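Local coordinates for bilirubin-inducible fluorescent protein UnaG (Anguilla japonica, PDB 4I3B) that binds unconjugated bilirubin with high affinity inside its beta barrel and then emits green fluorescence when excited, at residues Glu77-Ser88 / Val100-Tyr110. Sequence-based numbering, arbitrary orientation.
With BLR (3-[5-[(Z)-(4-ethenyl-3-methyl-5-oxidanylidene-pyrrol-2-ylidene)methyl]-2-[[5-[(Z)-(3-ethenyl-4-methyl-5-oxidanylidene-pyrrol-2-ylidene)methyl]-3-(3-hydroxy-3-oxopropyl)-4-methyl-1H-pyrrol-2-yl]methyl]-4-methyl-1H-pyrrol-3-yl]propanoic acid), chain G.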
ATOM      1  N   GLU A  77       4.176   8.875  -8.297  1.00 10.26           N
ATOM      2  CA  GLU A  77       4.477   8.472  -6.932  1.00  9.74           C
ATOM      3  C   GLU A  77       5.989   8.378  -6.755  1.00 10.96           C
ATOM      4  O   GLU A  77       6.723   8.041  -7.680  1.00 11.28           O
ATOM      5  CB  GLU A  77       3.820   7.114  -6.634  1.00 10.48           C
ATOM      6  CG  GLU A  77       3.847   6.709  -5.143  1.00 10.94           C
ATOM      7  CD  GLU A  77       3.117   5.397  -4.863  1.00 10.42           C
ATOM      8  OE1 GLU A  77       2.381   4.892  -5.750  1.00 11.32           O
ATOM      9  OE2 GLU A  77       3.286   4.853  -3.745  1.00 11.43           O
ATOM     10  N   PHE A  78       6.437   8.648  -5.541  1.00 10.14           N
ATOM     11  CA  PHE A  78       7.849   8.649  -5.166  1.00 10.29           C
ATOM     12  C   PHE A  78       7.980   7.775  -3.929  1.00 10.11           C
ATOM     13  O   PHE A  78       8.137   8.258  -2.820  1.00 12.15           O
ATOM     14  CB  PHE A  78       8.312  10.099  -4.925  1.00 11.50           C
ATOM     15  CG  PHE A  78       8.002  10.976  -6.106  1.00 10.39           C
ATOM     16  CD1 PHE A  78       8.840  10.969  -7.210  1.00 12.10           C
ATOM     17  CD2 PHE A  78       6.836  11.719  -6.153  1.00 12.98           C
ATOM     18  CE1 PHE A  78       8.550  11.737  -8.316  1.00 13.95           C
ATOM     19  CE2 PHE A  78       6.527  12.479  -7.254  1.00 12.86           C
ATOM     20  CZ  PHE A  78       7.380  12.496  -8.329  1.00 13.20           C
ATOM     21  N   PRO A  79       7.915   6.451  -4.119  1.00 10.71           N
ATOM     22  CA  PRO A  79       7.822   5.554  -2.963  1.00 10.30           C
ATOM     23  C   PRO A  79       9.131   5.404  -2.189  1.00 11.33           C
ATOM     24  O   PRO A  79      10.225   5.706  -2.673  1.00  9.88           O
ATOM     25  CB  PRO A  79       7.400   4.223  -3.563  1.00 10.91           C
ATOM     26  CG  PRO A  79       7.849   4.308  -4.970  1.00 13.49           C
ATOM     27  CD  PRO A  79       7.795   5.739  -5.399  1.00 13.06           C
ATOM     28  N   SER A  80       8.998   4.877  -0.977  1.00 10.46           N
ATOM     29  CA  SER A  80      10.108   4.706  -0.041  0.91 12.20           C
ATOM     30  C   SER A  80      11.162   3.752  -0.543  1.00 11.92           C
ATOM     31  O   SER A  80      12.298   3.775  -0.044  1.00 12.65           O
ATOM     32  CB  SER A  80       9.581   4.187   1.296  0.91 11.06           C
ATOM     33  OG  SER A  80       8.773   5.159   1.933  0.91 11.48           O
ATOM     34  N   ASP A  81      10.801   2.897  -1.495  1.00 11.87           N
ATOM     35  CA  ASP A  81      11.761   1.951  -2.042  1.00 11.52           C
ATOM     36  C   ASP A  81      12.694   2.596  -3.058  1.00 12.59           C
ATOM     37  O   ASP A  81      13.622   1.953  -3.549  1.00 14.90           O
ATOM     38  CB  ASP A  81      11.025   0.790  -2.694  1.00 12.68           C
ATOM     39  CG  ASP A  81       9.994   1.273  -3.662  1.00 12.40           C
ATOM     40  OD1 ASP A  81      10.420   1.815  -4.691  1.00 13.73           O
ATOM     41  OD2 ASP A  81       8.771   1.170  -3.387  1.00 12.44           O
ATOM     42  N   ARG A  82      12.428   3.863  -3.369  0.74 14.09           N
ATOM     43  CA  ARG A  82      13.280   4.725  -4.192  0.74 16.01           C
ATOM     44  C   ARG A  82      13.184   4.494  -5.714  0.74 14.19           C
ATOM     45  O   ARG A  82      13.924   5.103  -6.487  0.74 13.97           O
ATOM     46  CB  ARG A  82      14.725   4.715  -3.676  0.74 18.98           C
ATOM     47  CG  ARG A  82      14.829   5.267  -2.223  0.74 19.65           C
ATOM     48  CD  ARG A  82      16.225   5.422  -1.683  0.74 21.22           C
ATOM     49  NE  ARG A  82      16.204   5.515  -0.222  0.74 21.98           N
ATOM     50  CZ  ARG A  82      17.251   5.256   0.552  0.74 23.83           C
ATOM     51  NH1 ARG A  82      18.406   4.887   0.016  0.74 25.99           N
ATOM     52  NH2 ARG A  82      17.149   5.354   1.862  0.74 24.92           N
ATOM     53  N   ARG A  83      12.240   3.675  -6.160  1.00 11.62           N
ATOM     54  CA  ARG A  83      12.052   3.527  -7.604  1.00 11.37           C
ATOM     55  C   ARG A  83      11.808   4.868  -8.263  1.00 12.11           C
ATOM     56  O   ARG A  83      11.114   5.727  -7.721  1.00 13.71           O
ATOM     57  CB  ARG A  83      10.866   2.633  -7.922  1.00 11.64           C
ATOM     58  CG  ARG A  83      11.109   1.124  -7.813  1.00 11.33           C
ATOM     59  CD  ARG A  83       9.797   0.399  -7.902  1.00 11.16           C
ATOM     60  NE  ARG A  83       8.947   0.733  -6.764  1.00 11.15           N
ATOM     61  CZ  ARG A  83       7.638   0.543  -6.682  1.00 10.61           C
ATOM     62  NH1 ARG A  83       6.949   0.063  -7.727  1.00 12.04           N
ATOM     63  NH2 ARG A  83       7.000   0.894  -5.568  1.00  9.82           N
ATOM     64  N   LYS A  84      12.339   5.015  -9.467  0.64 14.08           N
ATOM     65  CA  LYS A  84      12.147   6.217 -10.265  0.64 13.85           C
ATOM     66  C   LYS A  84      11.131   6.040 -11.359  0.64 13.49           C
ATOM     67  O   LYS A  84      11.001   4.972 -11.954  0.64 14.17           O
ATOM     68  CB  LYS A  84      13.461   6.634 -10.905  0.64 17.04           C
ATOM     69  CG  LYS A  84      14.491   6.959  -9.907  0.64 21.66           C
ATOM     70  CD  LYS A  84      13.888   7.668  -8.711  0.64 24.48           C
ATOM     71  CE  LYS A  84      14.969   7.969  -7.726  0.64 24.35           C
ATOM     72  NZ  LYS A  84      16.128   8.585  -8.410  0.64 24.44           N
ATOM     73  N   GLY A  85      10.416   7.113 -11.636  1.00 14.03           N
ATOM     74  CA  GLY A  85       9.481   7.115 -12.734  1.00 13.47           C
ATOM     75  C   GLY A  85       8.220   6.327 -12.490  1.00 13.51           C
ATOM     76  O   GLY A  85       7.618   5.824 -13.430  1.00 15.81           O
ATOM     77  N   VAL A  86       7.812   6.214 -11.236  1.00 12.00           N
ATOM     78  CA  VAL A  86       6.628   5.430 -10.919  1.00 11.23           C
ATOM     79  C   VAL A  86       5.356   6.184 -11.269  1.00 10.79           C
ATOM     80  O   VAL A  86       5.142   7.322 -10.804  1.00 11.29           O
ATOM     81  CB  VAL A  86       6.616   5.034  -9.426  1.00 11.10           C
ATOM     82  CG1 VAL A  86       5.363   4.257  -9.112  1.00 11.35           C
ATOM     83  CG2 VAL A  86       7.857   4.217  -9.111  1.00 12.11           C
ATOM     84  N   LYS A  87       4.497   5.519 -12.041  1.00 10.32           N
ATOM     85  CA  LYS A  87       3.189   6.035 -12.391  1.00 10.47           C
ATOM     86  C   LYS A  87       2.198   5.077 -11.778  1.00  9.99           C
ATOM     87  O   LYS A  87       2.287   3.873 -11.995  1.00 10.73           O
ATOM     88  CB  LYS A  87       3.011   6.055 -13.909  1.00 12.60           C
ATOM     89  CG  LYS A  87       4.017   6.943 -14.625  1.00 15.54           C
ATOM     90  CD  LYS A  87       3.760   8.413 -14.347  1.00 20.99           C
ATOM     91  CE  LYS A  87       4.498   9.303 -15.327  1.00 26.28           C
ATOM     92  NZ  LYS A  87       4.070  10.712 -15.190  1.00 28.52           N
ATOM     93  N   SER A  88       1.259   5.615 -11.021  1.00  9.68           N
ATOM     94  CA  SER A  88       0.317   4.804 -10.242  1.00  9.85           C
ATOM     95  C   SER A  88      -1.131   5.098 -10.639  1.00 10.45           C
ATOM     96  O   SER A  88      -1.452   6.210 -11.062  1.00 10.27           O
ATOM     97  CB  SER A  88       0.498   5.106  -8.768  1.00 10.54           C
ATOM     98  OG  SER A  88       1.822   4.741  -8.425  1.00 10.48           O
ATOM     99  N   VAL A 100      -2.169  -0.121  -9.075  1.00  7.78           N
ATOM    100  CA  VAL A 100      -1.120  -0.610  -9.982  1.00  8.54           C
ATOM    101  C   VAL A 100      -0.066   0.464 -10.152  1.00  7.92           C
ATOM    102  O   VAL A 100      -0.386   1.633 -10.400  1.00 10.05           O
ATOM    103  CB  VAL A 100      -1.683  -1.017 -11.363  1.00 10.27           C
ATOM    104  CG1 VAL A 100      -0.539  -1.428 -12.339  1.00 12.00           C
ATOM    105  CG2 VAL A 100      -2.708  -2.124 -11.194  1.00 13.02           C
ATOM    106  N   GLN A 101       1.199   0.060  -9.992  1.00  8.68           N
ATOM    107  CA  GLN A 101       2.351   0.909 -10.257  1.00  9.28           C
ATOM    108  C   GLN A 101       3.107   0.405 -11.478  1.00  9.12           C
ATOM    109  O   GLN A 101       3.340  -0.811 -11.598  1.00 10.68           O
ATOM    110  CB  GLN A 101       3.296   0.893  -9.055  1.00  9.50           C
ATOM    111  CG  GLN A 101       2.734   1.559  -7.808  1.00  9.06           C
ATOM    112  CD  GLN A 101       3.599   1.318  -6.598  1.00  9.54           C
ATOM    113  OE1 GLN A 101       4.289   0.302  -6.522  1.00  9.88           O
ATOM    114  NE2 GLN A 101       3.560   2.231  -5.643  1.00  9.71           N
ATOM    115  N   LYS A 102       3.498   1.347 -12.343  1.00  9.89           N
ATOM    116  CA  LYS A 102       4.281   1.045 -13.531  1.00 10.23           C
ATOM    117  C   LYS A 102       5.543   1.880 -13.534  1.00 10.38           C
ATOM    118  O   LYS A 102       5.497   3.079 -13.262  1.00 11.38           O
ATOM    119  CB  LYS A 102       3.485   1.401 -14.784  1.00 12.09           C
ATOM    120  CG  LYS A 102       2.193   0.606 -14.905  1.00 17.07           C
ATOM    121  CD  LYS A 102       1.350   1.070 -16.079  1.00 21.78           C
ATOM    122  CE  LYS A 102      -0.094   0.601 -15.932  1.00 27.57           C
ATOM    123  NZ  LYS A 102      -1.054   1.326 -16.842  1.00 31.10           N
ATOM    124  N   TRP A 103       6.685   1.258 -13.836  1.00 11.27           N
ATOM    125  CA  TRP A 103       7.955   1.963 -13.817  1.00 11.95           C
ATOM    126  C   TRP A 103       8.937   1.113 -14.576  1.00 13.73           C
ATOM    127  O   TRP A 103       8.899  -0.109 -14.483  1.00 13.17           O
ATOM    128  CB  TRP A 103       8.453   2.199 -12.371  1.00 11.55           C
ATOM    129  CG  TRP A 103       9.125   1.001 -11.748  1.00 10.94           C
ATOM    130  CD1 TRP A 103      10.460   0.814 -11.571  1.00 11.95           C
ATOM    131  CD2 TRP A 103       8.491  -0.186 -11.254  1.00 10.59           C
ATOM    132  NE1 TRP A 103      10.703  -0.421 -11.002  1.00 12.75           N
ATOM    133  CE2 TRP A 103       9.511  -1.059 -10.820  1.00 11.24           C
ATOM    134  CE3 TRP A 103       7.168  -0.608 -11.158  1.00 11.54           C
ATOM    135  CZ2 TRP A 103       9.241  -2.304 -10.279  1.00 12.09           C
ATOM    136  CZ3 TRP A 103       6.900  -1.851 -10.632  1.00 12.64           C
ATOM    137  CH2 TRP A 103       7.937  -2.679 -10.169  1.00 11.82           C
ATOM    138  N   ASP A 104       9.774   1.747 -15.388  1.00 15.20           N
ATOM    139  CA  ASP A 104      10.837   1.030 -16.094  1.00 16.56           C
ATOM    140  C   ASP A 104      10.327  -0.211 -16.847  1.00 18.05           C
ATOM    141  O   ASP A 104      11.002  -1.233 -16.901  1.00 19.49           O
ATOM    142  CB  ASP A 104      11.924   0.613 -15.097  1.00 20.50           C
ATOM    143  CG  ASP A 104      13.208   0.145 -15.774  1.00 25.47           C
ATOM    144  OD1 ASP A 104      13.541   0.646 -16.877  1.00 28.18           O
ATOM    145  OD2 ASP A 104      13.889  -0.724 -15.181  1.00 27.92           O
ATOM    146  N   GLY A 105       9.128  -0.128 -17.407  1.00 17.53           N
ATOM    147  CA  GLY A 105       8.570  -1.249 -18.157  1.00 17.89           C
ATOM    148  C   GLY A 105       8.039  -2.407 -17.304  1.00 17.15           C
ATOM    149  O   GLY A 105       7.609  -3.442 -17.832  1.00 19.85           O
ATOM    150  N   LYS A 106       8.080  -2.254 -15.984  1.00 15.21           N
ATOM    151  CA  LYS A 106       7.599  -3.248 -15.051  1.00 13.82           C
ATOM    152  C   LYS A 106       6.251  -2.802 -14.441  1.00 12.35           C
ATOM    153  O   LYS A 106       5.882  -1.639 -14.533  1.00 13.48           O
ATOM    154  CB  LYS A 106       8.620  -3.410 -13.922  1.00 14.05           C
ATOM    155  CG  LYS A 106       9.987  -3.843 -14.417  1.00 18.58           C
ATOM    156  CD  LYS A 106      11.003  -3.706 -13.307  1.00 21.57           C
ATOM    157  CE  LYS A 106      12.393  -4.088 -13.768  1.00 27.07           C
ATOM    158  NZ  LYS A 106      13.432  -3.800 -12.738  1.00 30.91           N
ATOM    159  N   GLU A 107       5.501  -3.741 -13.879  0.54 12.62           N
ATOM    160  CA  GLU A 107       4.271  -3.419 -13.160  0.54 12.40           C
ATOM    161  C   GLU A 107       4.220  -4.233 -11.880  0.54 11.06           C
ATOM    162  O   GLU A 107       4.796  -5.316 -11.812  0.54 11.40           O
ATOM    163  CB  GLU A 107       3.013  -3.649 -14.030  0.54 15.03           C
ATOM    164  CG  GLU A 107       3.064  -2.887 -15.353  0.54 19.58           C
ATOM    165  CD  GLU A 107       1.714  -2.730 -16.076  0.54 22.58           C
ATOM    166  OE1 GLU A 107       0.633  -2.772 -15.433  0.54 23.75           O
ATOM    167  OE2 GLU A 107       1.742  -2.546 -17.315  0.54 24.57           O
ATOM    168  N   THR A 108       3.564  -3.672 -10.871  1.00  9.07           N
ATOM    169  CA  THR A 108       3.277  -4.387  -9.640  1.00  9.46           C
ATOM    170  C   THR A 108       1.870  -3.982  -9.179  1.00  9.02           C
ATOM    171  O   THR A 108       1.410  -2.879  -9.469  1.00  9.92           O
ATOM    172  CB  THR A 108       4.358  -4.122  -8.548  1.00 10.05           C
ATOM    173  OG1 THR A 108       4.109  -4.996  -7.452  1.00 10.28           O
ATOM    174  CG2 THR A 108       4.397  -2.683  -8.070  1.00 10.98           C
ATOM    175  N   THR A 109       1.186  -4.879  -8.472  1.00  8.44           N
ATOM    176  CA  THR A 109      -0.197  -4.669  -8.100  0.72  8.47           C
ATOM    177  C   THR A 109      -0.432  -4.907  -6.603  1.00  7.95           C
ATOM    178  O   THR A 109       0.146  -5.828  -6.009  1.00 10.17           O
ATOM    179  CB  THR A 109      -1.085  -5.604  -8.955  0.72 10.82           C
ATOM    180  OG1 THR A 109      -0.778  -5.394 -10.340  0.72 13.39           O
ATOM    181  CG2 THR A 109      -2.578  -5.355  -8.718  0.72 12.90           C
ATOM    182  N   TYR A 110      -1.292  -4.090  -6.029  1.00  7.81           N
ATOM    183  CA  TYR A 110      -1.771  -4.257  -4.657  1.00  7.73           C
ATOM    184  C   TYR A 110      -3.276  -4.367  -4.705  1.00  8.63           C
ATOM    185  O   TYR A 110      -3.935  -3.486  -5.240  1.00 10.24           O
ATOM    186  CB  TYR A 110      -1.409  -3.050  -3.800  1.00  9.60           C
ATOM    187  CG  TYR A 110      -0.006  -2.578  -3.906  1.00  8.78           C
ATOM    188  CD1 TYR A 110       0.432  -1.882  -5.037  1.00  9.50           C
ATOM    189  CD2 TYR A 110       0.912  -2.812  -2.878  1.00 11.11           C
ATOM    190  CE1 TYR A 110       1.733  -1.446  -5.136  1.00  9.88           C
ATOM    191  CE2 TYR A 110       2.207  -2.369  -2.977  1.00 10.98           C
ATOM    192  CZ  TYR A 110       2.622  -1.673  -4.088  1.00 10.37           C
ATOM    193  OH  TYR A 110       3.924  -1.238  -4.151  1.00 11.23           O
TER
HETATM  194  CHA BLR G 201       2.428   1.092   3.371  1.00  9.07           C
HETATM  195  NA  BLR G 201       0.398   1.859   2.072  1.00  9.01           N
HETATM  196  C1A BLR G 201       1.693   2.042   2.442  1.00  8.94           C
HETATM  197  C2A BLR G 201       2.214   3.122   1.748  1.00  8.73           C
HETATM  198  C3A BLR G 201       1.191   3.589   0.922  1.00  8.64           C
HETATM  199  C4A BLR G 201       0.074   2.793   1.146  1.00  9.52           C
HETATM  200  CMA BLR G 201       1.264   4.752  -0.021  1.00 10.59           C
HETATM  201  CAA BLR G 201       3.598   3.676   1.885  1.00 10.02           C
HETATM  202  CBA BLR G 201       4.489   3.284   0.774  1.00 10.91           C
HETATM  203  CGA BLR G 201       5.857   3.857   0.880  1.00 11.26           C
HETATM  204  O1A BLR G 201       6.348   4.181   2.000  1.00 11.02           O
HETATM  205  O2A BLR G 201       6.485   4.037  -0.225  1.00 12.11           O
HETATM  206  CHB BLR G 201      -1.224   2.977   0.477  1.00  9.98           C
HETATM  207  NB  BLR G 201      -2.683   1.660   1.948  1.00 10.08           N
HETATM  208  C1B BLR G 201      -2.457   2.492   0.830  1.00 10.26           C
HETATM  209  C2B BLR G 201      -3.682   2.685   0.164  1.00  8.31           C
HETATM  210  C3B BLR G 201      -4.642   2.084   0.769  1.00  9.89           C
HETATM  211  C4B BLR G 201      -4.161   1.310   1.986  1.00 10.56           C
HETATM  212  CMB BLR G 201      -3.802   3.526  -1.092  1.00 10.51           C
HETATM  213  OB  BLR G 201      -4.678   0.633   2.804  1.00 10.48           O
HETATM  214  CAB BLR G 201      -6.079   2.064   0.397  1.00 11.29           C
HETATM  215  CBB BLR G 201      -7.046   1.386   1.086  1.00 11.78           C
HETATM  216  NC  BLR G 201       7.680   0.852   3.877  1.00 11.07           N
HETATM  217  C1C BLR G 201       9.015   1.286   4.504  1.00 12.05           C
HETATM  218  C2C BLR G 201       9.950   1.015   3.376  1.00 11.26           C
HETATM  219  C3C BLR G 201       9.337   0.557   2.340  1.00  9.08           C
HETATM  220  C4C BLR G 201       7.973   0.433   2.531  1.00 10.58           C
HETATM  221  CMC BLR G 201      11.400   1.327   3.532  1.00 12.81           C
HETATM  222  OC  BLR G 201       9.175   1.685   5.624  1.00 14.02           O
HETATM  223  CAC BLR G 201       9.946   0.230   1.038  1.00 10.60           C
HETATM  224  CBC BLR G 201      11.169  -0.342   0.918  1.00 11.63           C
HETATM  225  CHD BLR G 201       7.023  -0.004   1.666  1.00  9.10           C
HETATM  226  ND  BLR G 201       4.827   0.629   2.819  1.00  9.01           N
HETATM  227  C1D BLR G 201       5.565   0.055   1.851  1.00  9.53           C
HETATM  228  C2D BLR G 201       4.615  -0.555   0.897  1.00  7.22           C
HETATM  229  C3D BLR G 201       3.342  -0.322   1.347  1.00  8.66           C
HETATM  230  C4D BLR G 201       3.423   0.474   2.585  1.00  8.40           C
HETATM  231  CMD BLR G 201       5.058  -1.308  -0.314  1.00  9.62           C
HETATM  232  CAD BLR G 201       2.081  -0.753   0.647  1.00  8.55           C
HETATM  233  CBD BLR G 201       1.519  -2.005   1.291  1.00  9.06           C
HETATM  234  CGD BLR G 201       0.703  -1.668   2.485  1.00  9.44           C
HETATM  235  O1D BLR G 201       1.021  -2.147   3.589  1.00  9.49           O
HETATM  236  O2D BLR G 201      -0.319  -0.948   2.399  1.00  9.44           O
HETATM  237  O   HOH W   1       9.665   4.560 -15.870  0.86 22.48           O
HETATM  238  O   HOH W   2      -0.023   2.651 -13.111  0.75 11.81           O
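At the portal end of a fatty-acid-binding-protein-like barrel, Arg83, in the loop between strands 75-77 and 86-93, reaches across to Gln101 and Trp103 of the neighbouring strand 96-103. The guanidinium points end-on at the amide: Arg83 NH1 and Arg83 NH2 both donate to Gln101 OE1, each at 2.9 Å, with OE1 in the guanidinium plane but both donors above the carbonyl plane. Tyr110 OH adds a third bond to this buried oxygen. Arg83 CD lies 3.4 Å from the centroid of the five-membered ring of Trp103, over its face, and the bend at chi3 (-65°) turns the guanidinium on over the six-membered ring, nearly upright, a cation-pi contact. The side of the Arg83 guanidinium carrying NE and NH2 meets the Asp81 carboxylate in a salt bridge, and Arg83 N closes an Asx turn on Asp81 OD1. Arginine suits this place, having N-H groups enough for Asp81 and Gln101 at once while its aliphatic part lies on the broad indole. Beyond the loop, the antiparallel hairpin of strands 86-93 and 96-103 pairs Lys87 with Lys102 through two backbone bonds. Gln101 suits its place because the amide has two ends: while OE1 accepts, Gln101 NE2 donates to Glu77 OE1 at 2.9 Å. Ser88 OG also grips that carboxylate oxygen. A leucine in place of the arginine would probably leave Asp81 without its counter-charge and Gln101 OE1 with Tyr110 alone of these three donors. In the type I turn from Pro79 to Arg82, Ser80 binds a bilirubin propionate through N to O2A (2.8 Å) and OG to O1A (2.6 Å).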